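Local coordinates for protein glycerate dehydrogenase (Bacillus sp. 5mfcol3.1, PDB 6P2I) that probably reduces acyclic imino acids to amino acids with NADPH as hydride donor, and is held here with NADP and D-arginine bound, at residues S14-I17 / N18-E22; Q182-I186 / T187-K191; L255-K259 / D260-I264. All blocks are in the same frame, centred on the assembly; numbering follows the deposited sequence.

From the N terminus the chain passes contact 1 first: residues 14-22 make up most of helix 14-23, which links strands 2-5 and 25-28 of the five-stranded parallel sheet. Contact 2 follows in the NAD-binding domain, where residues 182-191 turn from strand 182-183, at one edge of the seven-stranded sheet, into helix 186-192. Contact 3, residues 255-264, lies in the loop between strands 249-252 and 269-271 of that sheet. Each contact is local and closes no long loop; the three stand in series, neither nesting nor crossing. Contacts 2 and 3 have nearest atoms about 14 Å apart, whereas the centres of contacts 1 and 2 are 46 Å apart.

Contact 1 of 3, residues S14-I17 / N18-E22; sequences SWVI and NKINE
V16 and I20, one helical turn apart, join successive turns through both backbone and side chains. The backbone bonds form an unbroken i to i+4 series: N18 N donates to S14 O at 2.8 Å, K19 N to W15 O, I20 N to V16 O at 2.9 Å, and N21 N to I17 O. The I17 carbonyl also receives a second, weak bond from N21 ND2 at 3.1 Å, bent to 122° at the hydrogen. The amide of N21 thus folds back alongside I17, ND2 lying 3.7 Å from I17 CG2, while its OD1 accepts from F26 N in the following strand.

Among apolar groups, V16 and I20 lie side by side and point the same way, V16 CG1 meeting I20 CD1 at 3.8 Å. CG1 of V16 stands anti to the backbone N (chi1 175°), and this turns V16 CG2 over the centre of the W15 ring, 3.3 Å above its plane. The indole packs on Y288 and I291, and its NE1 donates to E284. An alanine in place of I20 would probably leave V16 CG1 without its neighbour and open a gap against I294.

V16, on M287, and I20 thus turn the same flank to helix 280-298, while the helix serves as the connection of a beta-alpha-beta unit between strands 2-5 and 25-28.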
ATOM      1  N   SER A  14      11.066   1.252  30.192  1.00 26.05           N
ATOM      2  CA  SER A  14      11.527   0.978  31.549  1.00 26.01           C
ATOM      3  C   SER A  14      11.878  -0.489  31.744  1.00 29.01           C
ATOM      4  O   SER A  14      12.852  -0.810  32.438  1.00 28.28           O
ATOM      5  CB  SER A  14      10.462   1.397  32.561  1.00 33.96           C
ATOM      6  OG  SER A  14      10.278   2.801  32.556  1.00 47.31           O
ATOM      7  N   TRP A  15      11.084  -1.400  31.167  1.00 30.38           N
ATOM      8  CA  TRP A  15      11.351  -2.813  31.412  1.00 29.44           C
ATOM      9  C   TRP A  15      12.710  -3.223  30.860  1.00 25.38           C
ATOM     10  O   TRP A  15      13.394  -4.061  31.462  1.00 27.18           O
ATOM     11  CB  TRP A  15      10.227  -3.687  30.846  1.00 31.34           C
ATOM     12  CG  TRP A  15      10.214  -3.942  29.367  1.00 28.84           C
ATOM     13  CD1 TRP A  15       9.435  -3.308  28.434  1.00 26.69           C
ATOM     14  CD2 TRP A  15      10.952  -4.945  28.655  1.00 26.84           C
ATOM     15  NE1 TRP A  15       9.660  -3.840  27.181  1.00 27.53           N
ATOM     16  CE2 TRP A  15      10.582  -4.849  27.290  1.00 29.09           C
ATOM     17  CE3 TRP A  15      11.894  -5.909  29.031  1.00 25.71           C
ATOM     18  CZ2 TRP A  15      11.130  -5.669  26.305  1.00 27.38           C
ATOM     19  CZ3 TRP A  15      12.435  -6.729  28.049  1.00 31.56           C
ATOM     20  CH2 TRP A  15      12.052  -6.604  26.704  1.00 31.07           C
ATOM     21  N   VAL A  16      13.145  -2.597  29.770  1.00 23.52           N
ATOM     22  CA  VAL A  16      14.454  -2.904  29.202  1.00 22.02           C
ATOM     23  C   VAL A  16      15.559  -2.291  30.042  1.00 22.95           C
ATOM     24  O   VAL A  16      16.584  -2.931  30.293  1.00 22.74           O
ATOM     25  CB  VAL A  16      14.533  -2.424  27.747  1.00 22.52           C
ATOM     26  CG1 VAL A  16      15.938  -2.625  27.198  1.00 23.14           C
ATOM     27  CG2 VAL A  16      13.515  -3.162  26.897  1.00 22.58           C
ATOM     28  N   ILE A  17      15.380  -1.040  30.471  1.00 21.83           N
ATOM     29  CA  ILE A  17      16.363  -0.425  31.362  1.00 21.72           C
ATOM     30  C   ILE A  17      16.536  -1.268  32.615  1.00 21.71           C
ATOM     31  O   ILE A  17      17.662  -1.521  33.062  1.00 25.20           O
ATOM     32  CB  ILE A  17      15.949   1.021  31.693  1.00 23.59           C
ATOM     33  CG1 ILE A  17      15.979   1.869  30.420  1.00 27.83           C
ATOM     34  CG2 ILE A  17      16.861   1.617  32.784  1.00 23.26           C
ATOM     35  CD1 ILE A  17      15.349   3.236  30.576  1.00 30.24           C
ATOM     36  N   ASN A  18      15.428  -1.735  33.197  1.00 23.91           N
ATOM     37  CA  ASN A  18      15.532  -2.558  34.400  1.00 25.33           C
ATOM     38  C   ASN A  18      16.224  -3.883  34.098  1.00 27.28           C
ATOM     39  O   ASN A  18      17.062  -4.349  34.879  1.00 27.75           O
ATOM     40  CB  ASN A  18      14.141  -2.812  34.986  1.00 27.81           C
ATOM     41  CG  ASN A  18      13.484  -1.543  35.503  1.00 34.46           C
ATOM     42  OD1 ASN A  18      14.165  -0.584  35.862  1.00 37.14           O
ATOM     43  ND2 ASN A  18      12.152  -1.539  35.556  1.00 32.03           N
ATOM     44  N   LYS A  19      15.894  -4.493  32.957  1.00 25.23           N
ATOM     45  CA  LYS A  19      16.515  -5.766  32.605  1.00 25.68           C
ATOM     46  C   LYS A  19      18.022  -5.617  32.406  1.00 26.66           C
ATOM     47  O   LYS A  19      18.809  -6.439  32.892  1.00 23.13           O
ATOM     48  CB  LYS A  19      15.851  -6.332  31.348  1.00 25.82           C
ATOM     49  CG  LYS A  19      16.523  -7.580  30.804  1.00 28.08           C
ATOM     50  CD  LYS A  19      16.445  -8.717  31.798  1.00 38.75           C
ATOM     51  CE  LYS A  19      15.202  -9.544  31.574  1.00 61.53           C
ATOM     52  NZ  LYS A  19      15.277 -10.320  30.305  1.00 74.09           N
ATOM     53  N   ILE A  20      18.453  -4.576  31.697  1.00 23.32           N
ATOM     54  CA  ILE A  20      19.880  -4.488  31.415  1.00 22.92           C
ATOM     55  C   ILE A  20      20.658  -4.182  32.692  1.00 23.06           C
ATOM     56  O   ILE A  20      21.795  -4.646  32.867  1.00 23.60           O
ATOM     57  CB  ILE A  20      20.129  -3.456  30.303  1.00 22.42           C
ATOM     58  CG1 ILE A  20      19.473  -3.942  29.008  1.00 23.63           C
ATOM     59  CG2 ILE A  20      21.628  -3.253  30.079  1.00 20.96           C
ATOM     60  CD1 ILE A  20      19.626  -2.973  27.843  1.00 25.57           C
ATOM     61  N   ASN A  21      20.058  -3.440  33.625  1.00 26.07           N
ATOM     62  CA  ASN A  21      20.715  -3.228  34.910  1.00 22.35           C
ATOM     63  C   ASN A  21      20.854  -4.526  35.705  1.00 23.56           C
ATOM     64  O   ASN A  21      21.598  -4.557  36.687  1.00 24.73           O
ATOM     65  CB  ASN A  21      19.944  -2.174  35.714  1.00 24.25           C
ATOM     66  CG  ASN A  21      20.383  -0.753  35.383  1.00 26.08           C
ATOM     67  OD1 ASN A  21      21.562  -0.427  35.474  1.00 30.67           O
ATOM     68  ND2 ASN A  21      19.436   0.089  34.980  1.00 28.48           N
ATOM     69  N   GLU A  22      20.165  -5.607  35.298  1.00 24.09           N
ATOM     70  CA  GLU A  22      20.426  -6.896  35.938  1.00 24.41           C
ATOM     71  C   GLU A  22      21.776  -7.469  35.518  1.00 26.24           C
ATOM     72  O   GLU A  22      22.364  -8.268  36.256  1.00 27.94           O
ATOM     73  CB  GLU A  22      19.330  -7.908  35.598  1.00 25.89           C
ATOM     74  CG  GLU A  22      17.964  -7.556  36.129  1.00 28.39           C
ATOM     75  CD  GLU A  22      16.868  -8.468  35.571  1.00 39.26           C
ATOM     76  OE1 GLU A  22      15.689  -8.063  35.613  1.00 44.68           O
ATOM     77  OE2 GLU A  22      17.183  -9.590  35.100  1.00 38.67           O
TER

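Contact 2 of 3, residues Q182-I186 / T187-K191; sequences QQVDI and TELMK
D185 caps E188 at the start of helix 186-192 from the N-cap position, where the chain leaves strand 182-183 of the Rossmann-type NAD-binding domain. T187, in the first turn, brings its CB to 4.0 Å from D185 OD1. At E188 the backbone N donates to D185 OD1 at 3.0 Å, a nearly straight bond (167°) that meets the oxygen almost along its C-O axis. D185 reaches it because its CG sits between the backbone N and the carbonyl carbon (chi1 74°), which swings the carboxylate round toward the helix start. The E188 side chain runs back across V184 at about a right angle, OE1 lying 3.7 Å from V184 CG1. The carboxylates of D185 and E188 are turned 87° apart, and with 4.6 Å between D185 OD1 and E188 OE1 their like charges probably disfavour a closer approach.

L189 N gives the first i to i+4 bond of the helix, to D185 O, and L189 CB meets V184 CG2 at 3.8 Å. The rest of its side chain packs on I148, L171 and I196, seating the helix against the parallel sheet. M190 N donates to I186 O, and M190 CG lies alongside I186 CG1 at 4.1 Å, both side chains pointing the same way. One water ties the turn together, accepting from D185 N at 2.9 Å and donating to E188 OE1 at 2.6 Å.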
ATOM      1  N   GLN A 182      13.827 -16.274  -8.584  1.00 26.66           N
ATOM      2  CA  GLN A 182      14.643 -16.542  -9.765  1.00 25.77           C
ATOM      3  C   GLN A 182      15.797 -15.548  -9.785  1.00 28.80           C
ATOM      4  O   GLN A 182      15.579 -14.337  -9.896  1.00 27.45           O
ATOM      5  CB  GLN A 182      13.816 -16.428 -11.038  1.00 29.13           C
ATOM      6  CG  GLN A 182      14.647 -16.516 -12.302  1.00 35.43           C
ATOM      7  CD  GLN A 182      14.692 -17.922 -12.874  1.00 65.27           C
ATOM      8  OE1 GLN A 182      15.344 -18.814 -12.326  1.00 73.13           O
ATOM      9  NE2 GLN A 182      13.983 -18.130 -13.976  1.00 71.88           N
ATOM     10  N   GLN A 183      17.022 -16.038  -9.669  1.00 24.74           N
ATOM     11  CA  GLN A 183      18.147 -15.134  -9.513  1.00 23.60           C
ATOM     12  C   GLN A 183      18.784 -14.813 -10.858  1.00 27.95           C
ATOM     13  O   GLN A 183      18.957 -15.688 -11.712  1.00 30.07           O
ATOM     14  CB  GLN A 183      19.154 -15.721  -8.522  1.00 25.66           C
ATOM     15  CG  GLN A 183      18.553 -15.685  -7.134  1.00 27.07           C
ATOM     16  CD  GLN A 183      19.231 -16.578  -6.116  1.00 25.87           C
ATOM     17  OE1 GLN A 183      18.599 -17.495  -5.580  1.00 31.34           O
ATOM     18  NE2 GLN A 183      20.496 -16.300  -5.811  1.00 25.06           N
ATOM     19  N   VAL A 184      19.080 -13.526 -11.051  1.00 25.58           N
ATOM     20  CA  VAL A 184      19.560 -12.970 -12.311  1.00 24.43           C
ATOM     21  C   VAL A 184      20.675 -11.980 -11.995  1.00 27.29           C
ATOM     22  O   VAL A 184      20.878 -11.598 -10.842  1.00 27.89           O
ATOM     23  CB  VAL A 184      18.429 -12.268 -13.090  1.00 25.82           C
ATOM     24  CG1 VAL A 184      17.293 -13.249 -13.387  1.00 33.03           C
ATOM     25  CG2 VAL A 184      17.909 -11.085 -12.290  1.00 27.02           C
ATOM     26  N   ASP A 185      21.394 -11.544 -13.035  1.00 28.87           N
ATOM     27  CA  ASP A 185      22.334 -10.449 -12.819  1.00 33.59           C
ATOM     28  C   ASP A 185      21.598  -9.102 -12.851  1.00 35.52           C
ATOM     29  O   ASP A 185      20.406  -9.022 -13.178  1.00 31.46           O
ATOM     30  CB  ASP A 185      23.505 -10.522 -13.818  1.00 41.25           C
ATOM     31  CG  ASP A 185      23.140 -10.105 -15.249  1.00 45.28           C
ATOM     32  OD1 ASP A 185      21.980  -9.783 -15.556  1.00 42.65           O
ATOM     33  OD2 ASP A 185      24.059 -10.116 -16.096  1.00 55.68           O
ATOM     34  N   ILE A 186      22.310  -8.034 -12.470  1.00 29.88           N
ATOM     35  CA  ILE A 186      21.634  -6.760 -12.218  1.00 27.28           C
ATOM     36  C   ILE A 186      21.137  -6.134 -13.519  1.00 27.41           C
ATOM     37  O   ILE A 186      20.109  -5.440 -13.528  1.00 28.35           O
ATOM     38  CB  ILE A 186      22.555  -5.800 -11.437  1.00 26.88           C
ATOM     39  CG1 ILE A 186      21.778  -4.572 -10.963  1.00 24.13           C
ATOM     40  CG2 ILE A 186      23.775  -5.383 -12.276  1.00 28.14           C
ATOM     41  CD1 ILE A 186      22.251  -4.034  -9.610  1.00 33.99           C
ATOM     42  N   THR A 187      21.840  -6.367 -14.629  1.00 31.01           N
ATOM     43  CA  THR A 187      21.398  -5.837 -15.913  1.00 29.38           C
ATOM     44  C   THR A 187      20.049  -6.428 -16.299  1.00 33.23           C
ATOM     45  O   THR A 187      19.115  -5.697 -16.654  1.00 31.01           O
ATOM     46  CB  THR A 187      22.446  -6.127 -16.991  1.00 30.71           C
ATOM     47  OG1 THR A 187      23.644  -5.397 -16.698  1.00 34.39           O
ATOM     48  CG2 THR A 187      21.939  -5.725 -18.368  1.00 35.68           C
ATOM     49  N   GLU A 188      19.922  -7.755 -16.222  1.00 33.96           N
ATOM     50  CA  GLU A 188      18.628  -8.371 -16.495  1.00 30.38           C
ATOM     51  C   GLU A 188      17.579  -7.910 -15.496  1.00 28.81           C
ATOM     52  O   GLU A 188      16.430  -7.657 -15.869  1.00 30.26           O
ATOM     53  CB  GLU A 188      18.729  -9.893 -16.481  1.00 33.03           C
ATOM     54  CG  GLU A 188      17.407 -10.541 -16.855  1.00 44.18           C
ATOM     55  CD  GLU A 188      17.490 -12.039 -17.000  1.00 58.03           C
ATOM     56  OE1 GLU A 188      18.578 -12.605 -16.767  1.00 62.24           O
ATOM     57  OE2 GLU A 188      16.458 -12.651 -17.356  1.00 58.05           O
ATOM     58  N   LEU A 189      17.949  -7.785 -14.218  1.00 26.41           N
ATOM     59  CA  LEU A 189      16.968  -7.327 -13.241  1.00 24.65           C
ATOM     60  C   LEU A 189      16.423  -5.956 -13.618  1.00 27.95           C
ATOM     61  O   LEU A 189      15.205  -5.732 -13.581  1.00 26.75           O
ATOM     62  CB  LEU A 189      17.581  -7.278 -11.844  1.00 24.26           C
ATOM     63  CG  LEU A 189      16.607  -7.061 -10.684  1.00 22.15           C
ATOM     64  CD1 LEU A 189      17.119  -7.787  -9.444  1.00 27.20           C
ATOM     65  CD2 LEU A 189      16.353  -5.562 -10.375  1.00 21.71           C
ATOM     66  N   MET A 190      17.311  -5.026 -13.985  1.00 26.49           N
ATOM     67  CA  MET A 190      16.867  -3.683 -14.339  1.00 30.13           C
ATOM     68  C   MET A 190      16.018  -3.695 -15.603  1.00 30.24           C
ATOM     69  O   MET A 190      15.076  -2.906 -15.714  1.00 29.23           O
ATOM     70  CB  MET A 190      18.068  -2.748 -14.514  1.00 31.27           C
ATOM     71  CG  MET A 190      18.944  -2.608 -13.264  1.00 28.47           C
ATOM     72  SD  MET A 190      18.063  -1.953 -11.837  1.00 30.08           S
ATOM     73  CE  MET A 190      17.863  -0.231 -12.304  1.00 31.67           C
ATOM     74  N   LYS A 191      16.323  -4.585 -16.552  1.00 27.25           N
ATOM     75  CA  LYS A 191      15.573  -4.618 -17.804  1.00 30.38           C
ATOM     76  C   LYS A 191      14.189  -5.227 -17.618  1.00 31.79           C
ATOM     77  O   LYS A 191      13.220  -4.775 -18.240  1.00 29.20           O
ATOM     78  CB  LYS A 191      16.341  -5.411 -18.861  1.00 27.55           C
ATOM     79  CG  LYS A 191      17.533  -4.700 -19.478  1.00 34.66           C
ATOM     80  CD  LYS A 191      18.252  -5.638 -20.435  1.00 39.14           C
ATOM     81  CE  LYS A 191      19.437  -4.971 -21.107  1.00 49.46           C
ATOM     82  NZ  LYS A 191      20.320  -5.976 -21.769  1.00 57.41           N
TER
HETATM   83  O   HOH W   1      20.872 -12.827 -15.615  1.00 38.26           O

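Contact 3 of 3, residues L255-K259 / D260-I264; sequences LTYYK and DNPII
The N261 side chain lies over one face of the Y257 ring and is hydrogen-bonded to the Y257 backbone. Its ND2 sits over the centre of the ring, 3.5 Å above the plane, with amide and ring planes 23° apart. N261 CB completes the overlap as a CH-pi contact, 4.0 Å from the Y257 ring centroid. From the same place ND2 donates to Y257 O at 2.8 Å, the donor tilted 34° from the carbonyl plane. With N261 CG anti to the backbone N (chi1 -168°), the amide is carried back beneath the tyrosine.

The other end of the amide acts forward: OD1 accepts from I263 N at 3.0 Å, making an Asx turn at the start of the 3-10 segment 262-264. The Asx turn follows directly on a type II beta turn, residues 258-261, which is closed by N261 N donating to Y258 O at 3.0 Å. D260 and K259, side by side within this beta turn, are bridged by a water that accepts from K259 NZ and gives a weak bond to D260 OD1. A second water spans Y257 OH and D260 O.

Beneath the turn, L255 CD1 presses on I264 CD1 at a tight 3.4 Å and also lies over one face of the Y258 ring, offset toward its rim. E235, from helix 235-243, accepts from both T256 OG1 and N261 ND2, so the amide nitrogen is gripped from two directions. On the dimer side, I264 O accepts from R125 of the second subunit, and Y258 packs on G127 of that subunit.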
ATOM      1  N   LEU A 255      17.060   9.630   1.431  1.00 25.60           N
ATOM      2  CA  LEU A 255      17.760  10.384   0.399  1.00 24.05           C
ATOM      3  C   LEU A 255      19.149  10.699   0.926  1.00 25.81           C
ATOM      4  O   LEU A 255      19.371  10.710   2.138  1.00 29.79           O
ATOM      5  CB  LEU A 255      17.053  11.696   0.038  1.00 26.22           C
ATOM      6  CG  LEU A 255      15.599  11.647  -0.423  1.00 22.59           C
ATOM      7  CD1 LEU A 255      15.136  13.075  -0.579  1.00 26.05           C
ATOM      8  CD2 LEU A 255      15.484  10.902  -1.725  1.00 30.59           C
ATOM      9  N   THR A 256      20.090  10.978   0.013  1.00 26.14           N
ATOM     10  CA  THR A 256      21.442  11.300   0.484  1.00 28.86           C
ATOM     11  C   THR A 256      21.463  12.604   1.276  1.00 32.96           C
ATOM     12  O   THR A 256      22.325  12.790   2.145  1.00 38.22           O
ATOM     13  CB  THR A 256      22.435  11.371  -0.682  1.00 33.48           C
ATOM     14  OG1 THR A 256      22.137  12.497  -1.517  1.00 36.34           O
ATOM     15  CG2 THR A 256      22.396  10.096  -1.507  1.00 32.42           C
ATOM     16  N   TYR A 257      20.538  13.515   0.983  1.00 31.43           N
ATOM     17  CA  TYR A 257      20.300  14.715   1.772  1.00 31.08           C
ATOM     18  C   TYR A 257      18.893  15.195   1.455  1.00 34.18           C
ATOM     19  O   TYR A 257      18.300  14.791   0.454  1.00 29.41           O
ATOM     20  CB  TYR A 257      21.338  15.812   1.483  1.00 33.42           C
ATOM     21  CG  TYR A 257      21.237  16.414   0.098  1.00 34.40           C
ATOM     22  CD1 TYR A 257      21.771  15.759  -1.004  1.00 34.01           C
ATOM     23  CD2 TYR A 257      20.611  17.639  -0.107  1.00 39.19           C
ATOM     24  CE1 TYR A 257      21.682  16.305  -2.275  1.00 38.31           C
ATOM     25  CE2 TYR A 257      20.524  18.197  -1.372  1.00 37.71           C
ATOM     26  CZ  TYR A 257      21.056  17.524  -2.451  1.00 42.16           C
ATOM     27  OH  TYR A 257      20.969  18.072  -3.709  1.00 42.21           O
ATOM     28  N   TYR A 258      18.358  16.062   2.317  1.00 33.62           N
ATOM     29  CA  TYR A 258      16.974  16.499   2.183  1.00 37.48           C
ATOM     30  C   TYR A 258      16.848  17.983   1.853  1.00 35.39           C
ATOM     31  O   TYR A 258      16.220  18.325   0.850  1.00 38.20           O
ATOM     32  CB  TYR A 258      16.186  16.157   3.454  1.00 41.76           C
ATOM     33  CG  TYR A 258      15.837  14.693   3.509  1.00 33.91           C
ATOM     34  CD1 TYR A 258      16.779  13.760   3.920  1.00 35.28           C
ATOM     35  CD2 TYR A 258      14.576  14.239   3.126  1.00 32.61           C
ATOM     36  CE1 TYR A 258      16.487  12.421   3.960  1.00 30.32           C
ATOM     37  CE2 TYR A 258      14.267  12.891   3.158  1.00 31.01           C
ATOM     38  CZ  TYR A 258      15.226  11.987   3.579  1.00 30.92           C
ATOM     39  OH  TYR A 258      14.933  10.645   3.617  1.00 26.99           O
ATOM     40  N   LYS A 259      17.426  18.872   2.658  1.00 39.56           N
ATOM     41  CA  LYS A 259      17.259  20.300   2.402  1.00 42.52           C
ATOM     42  C   LYS A 259      17.734  20.656   0.997  1.00 40.02           C
ATOM     43  O   LYS A 259      18.865  20.346   0.614  1.00 39.84           O
ATOM     44  CB  LYS A 259      18.013  21.135   3.443  1.00 44.68           C
ATOM     45  CG  LYS A 259      17.862  22.637   3.218  1.00 52.85           C
ATOM     46  CD  LYS A 259      18.301  23.458   4.419  1.00 56.21           C
ATOM     47  CE  LYS A 259      18.131  24.950   4.155  1.00 56.37           C
ATOM     48  NZ  LYS A 259      16.713  25.309   3.880  1.00 54.88           N
ATOM     49  N   ASP A 260      16.843  21.272   0.218  1.00 39.23           N
ATOM     50  CA  ASP A 260      17.107  21.755  -1.137  1.00 39.51           C
ATOM     51  C   ASP A 260      17.404  20.633  -2.128  1.00 40.52           C
ATOM     52  O   ASP A 260      17.878  20.908  -3.239  1.00 38.49           O
ATOM     53  CB  ASP A 260      18.249  22.780  -1.162  1.00 48.23           C
ATOM     54  CG  ASP A 260      17.897  24.066  -0.438  1.00 56.46           C
ATOM     55  OD1 ASP A 260      16.696  24.416  -0.400  1.00 58.99           O
ATOM     56  OD2 ASP A 260      18.819  24.724   0.093  1.00 64.06           O
ATOM     57  N   ASN A 261      17.134  19.383  -1.772  1.00 41.25           N
ATOM     58  CA  ASN A 261      17.306  18.286  -2.716  1.00 37.48           C
ATOM     59  C   ASN A 261      16.237  18.394  -3.796  1.00 38.97           C
ATOM     60  O   ASN A 261      15.044  18.414  -3.471  1.00 36.33           O
ATOM     61  CB  ASN A 261      17.223  16.936  -2.011  1.00 35.38           C
ATOM     62  CG  ASN A 261      17.677  15.778  -2.894  1.00 40.39           C
ATOM     63  OD1 ASN A 261      17.340  15.705  -4.078  1.00 39.66           O
ATOM     64  ND2 ASN A 261      18.432  14.854  -2.310  1.00 33.31           N
ATOM     65  N   PRO A 262      16.614  18.479  -5.075  1.00 36.82           N
ATOM     66  CA  PRO A 262      15.607  18.652  -6.135  1.00 30.73           C
ATOM     67  C   PRO A 262      14.568  17.544  -6.190  1.00 31.86           C
ATOM     68  O   PRO A 262      13.467  17.773  -6.712  1.00 33.71           O
ATOM     69  CB  PRO A 262      16.451  18.689  -7.417  1.00 37.56           C
ATOM     70  CG  PRO A 262      17.821  19.096  -6.960  1.00 48.93           C
ATOM     71  CD  PRO A 262      17.990  18.490  -5.603  1.00 43.08           C
ATOM     72  N   ILE A 263      14.876  16.352  -5.675  1.00 31.81           N
ATOM     73  CA  ILE A 263      13.884  15.277  -5.675  1.00 30.15           C
ATOM     74  C   ILE A 263      12.647  15.677  -4.877  1.00 34.52           C
ATOM     75  O   ILE A 263      11.530  15.234  -5.185  1.00 32.09           O
ATOM     76  CB  ILE A 263      14.528  13.982  -5.145  1.00 31.99           C
ATOM     77  CG1 ILE A 263      15.556  13.467  -6.155  1.00 36.95           C
ATOM     78  CG2 ILE A 263      13.472  12.915  -4.831  1.00 35.97           C
ATOM     79  CD1 ILE A 263      16.256  12.211  -5.726  1.00 37.75           C
ATOM     80  N   ILE A 264      12.812  16.546  -3.875  1.00 32.88           N
ATOM     81  CA  ILE A 264      11.679  17.031  -3.084  1.00 33.47           C
ATOM     82  C   ILE A 264      10.664  17.783  -3.943  1.00 31.88           C
ATOM     83  O   ILE A 264       9.494  17.903  -3.557  1.00 34.17           O
ATOM     84  CB  ILE A 264      12.202  17.898  -1.908  1.00 41.14           C
ATOM     85  CG1 ILE A 264      12.361  17.041  -0.657  1.00 43.70           C
ATOM     86  CG2 ILE A 264      11.307  19.088  -1.610  1.00 46.04           C
ATOM     87  CD1 ILE A 264      13.390  15.990  -0.797  1.00 48.15           C
TER
HETATM   88  O   HOH W   2      20.807  21.191  -3.902  1.00 54.76           O
HETATM   89  O   HOH W   3      14.618  24.980   2.157  1.00 52.36           O